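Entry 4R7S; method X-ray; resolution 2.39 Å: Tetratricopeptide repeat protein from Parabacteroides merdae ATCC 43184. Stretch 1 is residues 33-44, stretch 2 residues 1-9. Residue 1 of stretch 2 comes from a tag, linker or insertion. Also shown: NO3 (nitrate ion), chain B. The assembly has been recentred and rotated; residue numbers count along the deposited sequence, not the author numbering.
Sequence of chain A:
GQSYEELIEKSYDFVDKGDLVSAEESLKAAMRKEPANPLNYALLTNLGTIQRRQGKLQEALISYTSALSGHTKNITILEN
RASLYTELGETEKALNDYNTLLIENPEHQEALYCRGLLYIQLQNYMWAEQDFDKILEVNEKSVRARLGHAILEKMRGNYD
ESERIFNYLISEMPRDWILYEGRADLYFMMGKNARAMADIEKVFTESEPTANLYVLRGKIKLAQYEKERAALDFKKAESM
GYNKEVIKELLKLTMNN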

# COMPACT_ATOMS: atom_id res chain seq x y z
N LYS A 33 3.99 -17.35 30.12
CA LYS A 33 5.01 -17.66 31.14
C LYS A 33 5.28 -16.42 32.01
O LYS A 33 5.30 -16.56 33.23
CB LYS A 33 6.32 -18.21 30.53
CG LYS A 33 7.41 -18.60 31.54
CD LYS A 33 7.10 -19.86 32.36
CE LYS A 33 8.22 -20.18 33.34
NZ LYS A 33 7.90 -21.34 34.22
N GLU A 34 5.43 -15.23 31.42
CA GLU A 34 5.66 -14.00 32.18
C GLU A 34 4.60 -12.96 31.80
O GLU A 34 4.90 -12.01 31.07
CB GLU A 34 7.09 -13.46 31.98
CG GLU A 34 8.20 -14.45 32.34
CD GLU A 34 9.61 -13.93 32.54
OE1 GLU A 34 9.79 -12.70 32.69
OE2 GLU A 34 10.53 -14.77 32.63
N PRO A 35 3.34 -13.13 32.27
CA PRO A 35 2.26 -12.19 31.89
C PRO A 35 2.52 -10.72 32.27
O PRO A 35 2.06 -9.83 31.55
CB PRO A 35 1.04 -12.73 32.66
CG PRO A 35 1.34 -14.15 32.90
CD PRO A 35 2.82 -14.20 33.15
N ALA A 36 3.23 -10.49 33.37
CA ALA A 36 3.54 -9.14 33.87
C ALA A 36 4.85 -8.55 33.30
O ALA A 36 5.15 -7.39 33.61
CB ALA A 36 3.62 -9.15 35.40
N ASN A 37 5.59 -9.29 32.44
CA ASN A 37 6.84 -8.76 31.88
C ASN A 37 6.60 -7.45 31.14
O ASN A 37 5.77 -7.42 30.23
CB ASN A 37 7.57 -9.75 30.98
CG ASN A 37 9.04 -9.44 30.82
OD1 ASN A 37 9.45 -8.33 30.51
ND2 ASN A 37 9.89 -10.42 31.09
N PRO A 38 7.29 -6.36 31.53
CA PRO A 38 7.04 -5.06 30.86
C PRO A 38 7.58 -5.00 29.42
O PRO A 38 7.18 -4.11 28.66
CB PRO A 38 7.74 -4.05 31.77
CG PRO A 38 8.78 -4.83 32.49
CD PRO A 38 8.25 -6.22 32.65
N LEU A 39 8.44 -5.96 29.01
CA LEU A 39 8.95 -5.99 27.64
C LEU A 39 7.96 -6.68 26.70
O LEU A 39 8.25 -6.83 25.51
CB LEU A 39 10.33 -6.69 27.57
CG LEU A 39 11.48 -5.96 28.27
CD1 LEU A 39 12.73 -6.83 28.36
CD2 LEU A 39 11.78 -4.63 27.61
N ASN A 40 6.79 -7.08 27.23
CA ASN A 40 5.77 -7.79 26.46
C ASN A 40 5.23 -7.02 25.28
O ASN A 40 4.88 -7.65 24.28
CB ASN A 40 4.62 -8.25 27.35
CG ASN A 40 4.93 -9.57 28.01
OD1 ASN A 40 6.00 -10.16 27.79
ND2 ASN A 40 3.99 -10.06 28.82
N TYR A 41 5.17 -5.67 25.38
CA TYR A 41 4.68 -4.81 24.30
C TYR A 41 5.53 -5.05 23.01
O TYR A 41 5.03 -4.89 21.89
CB TYR A 41 4.71 -3.31 24.73
CG TYR A 41 6.10 -2.73 24.65
CD1 TYR A 41 7.03 -2.96 25.66
CD2 TYR A 41 6.53 -2.06 23.51
CE1 TYR A 41 8.35 -2.51 25.55
CE2 TYR A 41 7.85 -1.60 23.39
CZ TYR A 41 8.75 -1.82 24.42
OH TYR A 41 10.04 -1.37 24.31
N ALA A 42 6.81 -5.42 23.17
CA ALA A 42 7.66 -5.70 22.03
C ALA A 42 7.27 -7.03 21.41
O ALA A 42 7.28 -7.16 20.18
CB ALA A 42 9.12 -5.72 22.44
N LEU A 43 6.90 -8.00 22.26
CA LEU A 43 6.50 -9.32 21.80
C LEU A 43 5.18 -9.21 21.07
O LEU A 43 5.03 -9.83 20.01
CB LEU A 43 6.39 -10.31 22.98
CG LEU A 43 7.69 -10.62 23.73
CD1 LEU A 43 7.50 -11.84 24.64
CD2 LEU A 43 8.85 -10.84 22.75
N LEU A 44 4.25 -8.36 21.59
CA LEU A 44 2.95 -8.12 20.98
C LEU A 44 3.10 -7.46 19.61
O LEU A 44 2.33 -7.77 18.71
CB LEU A 44 2.03 -7.30 21.89
CG LEU A 44 1.45 -8.10 23.06
CD1 LEU A 44 1.21 -7.23 24.28
CD2 LEU A 44 0.24 -8.90 22.67
N NO3 B . 5.70 -18.96 36.08
O1 NO3 B . 5.58 -20.18 36.10
O2 NO3 B . 6.65 -18.38 35.57
O3 NO3 B . 4.75 -18.23 36.64
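Stretch 2, residues 1-9: GQSYEELIE

One face of the Tyr4 ring is covered by a polar pair, Glu34 OE1 and Asn37 ND2, held together by their own hydrogen bond of 2.8 Å; Asn37 ND2 comes to 3.2 Å from Tyr4 CE2. The tyrosine is laid across two successive type I turns, Glu34 to Asn37 and Asn37 to Asn40, and gives up 130 Å² to stretch 1, far more than any other residue of stretch 2. Its chi1 is t and chi2 is 83°, which carries the ring past Glu34 and Asn37, and the phenol donates to the amide oxygen of Asn40, Tyr4 OH to Asn40 OD1 2.9 Å. Stretch 1 also braces itself: Asn37 OD1 caps Leu39 N at 3.0 Å, and Asn40 ND2 reaches Glu34 O at 3.1 Å.

Stretch 2 is helical through Glu9 and beyond, and runs in the same direction as the helix that carries Leu43, crossing at 23° with the axes 12.7 Å apart at closest approach. Leu43 packs between the two, its CD1 3.8 Å from Tyr4 CE1 and its CD2 3.7 Å from Ile8 CD1, one turn further on. At the start, Glu34 OE2 forms a salt bridge with Gly1 N at 2.8 Å, though Gly1 is a tag residue. Water 1 O bridges Glu34 OE2 (2.6 Å) and Tyr4 N (3.0 Å), while Lys33 CE packs 3.8 Å from Ser3 CB.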

# COMPACT_ATOMS: atom_id res chain seq x y z
N GLY A 1 13.27 -14.20 32.80
CA GLY A 1 13.60 -15.60 33.03
C GLY A 1 14.08 -16.34 31.80
O GLY A 1 13.93 -15.86 30.67
N GLN A 2 14.65 -17.54 32.03
CA GLN A 2 15.26 -18.42 31.03
C GLN A 2 14.24 -19.03 30.05
O GLN A 2 14.53 -19.07 28.85
CB GLN A 2 16.06 -19.53 31.74
CG GLN A 2 17.34 -19.94 31.02
CD GLN A 2 17.96 -21.17 31.66
OE1 GLN A 2 18.55 -21.11 32.75
NE2 GLN A 2 17.80 -22.32 31.02
N SER A 3 13.09 -19.54 30.56
CA SER A 3 12.02 -20.14 29.76
C SER A 3 11.43 -19.10 28.80
O SER A 3 11.27 -19.39 27.60
CB SER A 3 10.92 -20.71 30.65
OG SER A 3 11.41 -21.69 31.56
N TYR A 4 11.17 -17.87 29.31
CA TYR A 4 10.66 -16.74 28.56
C TYR A 4 11.61 -16.40 27.41
O TYR A 4 11.18 -16.27 26.26
CB TYR A 4 10.48 -15.57 29.52
CG TYR A 4 10.07 -14.23 28.94
CD1 TYR A 4 8.73 -13.95 28.68
CD2 TYR A 4 10.99 -13.20 28.79
CE1 TYR A 4 8.33 -12.69 28.22
CE2 TYR A 4 10.60 -11.94 28.33
CZ TYR A 4 9.27 -11.69 28.05
OH TYR A 4 8.88 -10.44 27.64
N GLU A 5 12.92 -16.31 27.71
CA GLU A 5 13.95 -16.01 26.72
C GLU A 5 14.08 -17.10 25.66
O GLU A 5 14.28 -16.77 24.50
CB GLU A 5 15.32 -15.79 27.40
CG GLU A 5 15.48 -14.45 28.10
CD GLU A 5 15.23 -13.20 27.27
OE1 GLU A 5 15.63 -13.18 26.08
OE2 GLU A 5 14.64 -12.25 27.83
N GLU A 6 13.99 -18.39 26.05
CA GLU A 6 14.12 -19.50 25.10
C GLU A 6 12.94 -19.56 24.13
O GLU A 6 13.11 -19.94 22.97
CB GLU A 6 14.27 -20.84 25.82
CG GLU A 6 15.66 -21.08 26.35
CD GLU A 6 15.80 -22.18 27.39
OE1 GLU A 6 15.20 -23.27 27.21
OE2 GLU A 6 16.56 -21.96 28.36
N LEU A 7 11.74 -19.19 24.63
CA LEU A 7 10.52 -19.14 23.83
C LEU A 7 10.63 -18.00 22.82
O LEU A 7 10.33 -18.22 21.65
CB LEU A 7 9.27 -19.02 24.71
CG LEU A 7 8.86 -20.32 25.42
CD1 LEU A 7 7.98 -20.04 26.62
CD2 LEU A 7 8.19 -21.32 24.47
N ILE A 8 11.16 -16.83 23.24
CA ILE A 8 11.40 -15.71 22.35
C ILE A 8 12.44 -16.10 21.29
O ILE A 8 12.25 -15.83 20.10
CB ILE A 8 11.81 -14.43 23.12
CG1 ILE A 8 10.67 -13.93 24.04
CG2 ILE A 8 12.26 -13.33 22.15
CD1 ILE A 8 11.12 -12.77 25.01
N GLU A 9 13.50 -16.79 21.71
CA GLU A 9 14.54 -17.27 20.82
C GLU A 9 13.95 -18.24 19.77
O GLU A 9 14.26 -18.08 18.58
CB GLU A 9 15.71 -17.91 21.61
CG GLU A 9 16.78 -18.61 20.76
CD GLU A 9 17.46 -17.87 19.60
OE1 GLU A 9 17.21 -16.66 19.41
OE2 GLU A 9 18.25 -18.53 18.89
O HOH W 1 10.87 -17.32 32.28
O HOH W 2 13.07 -10.61 30.32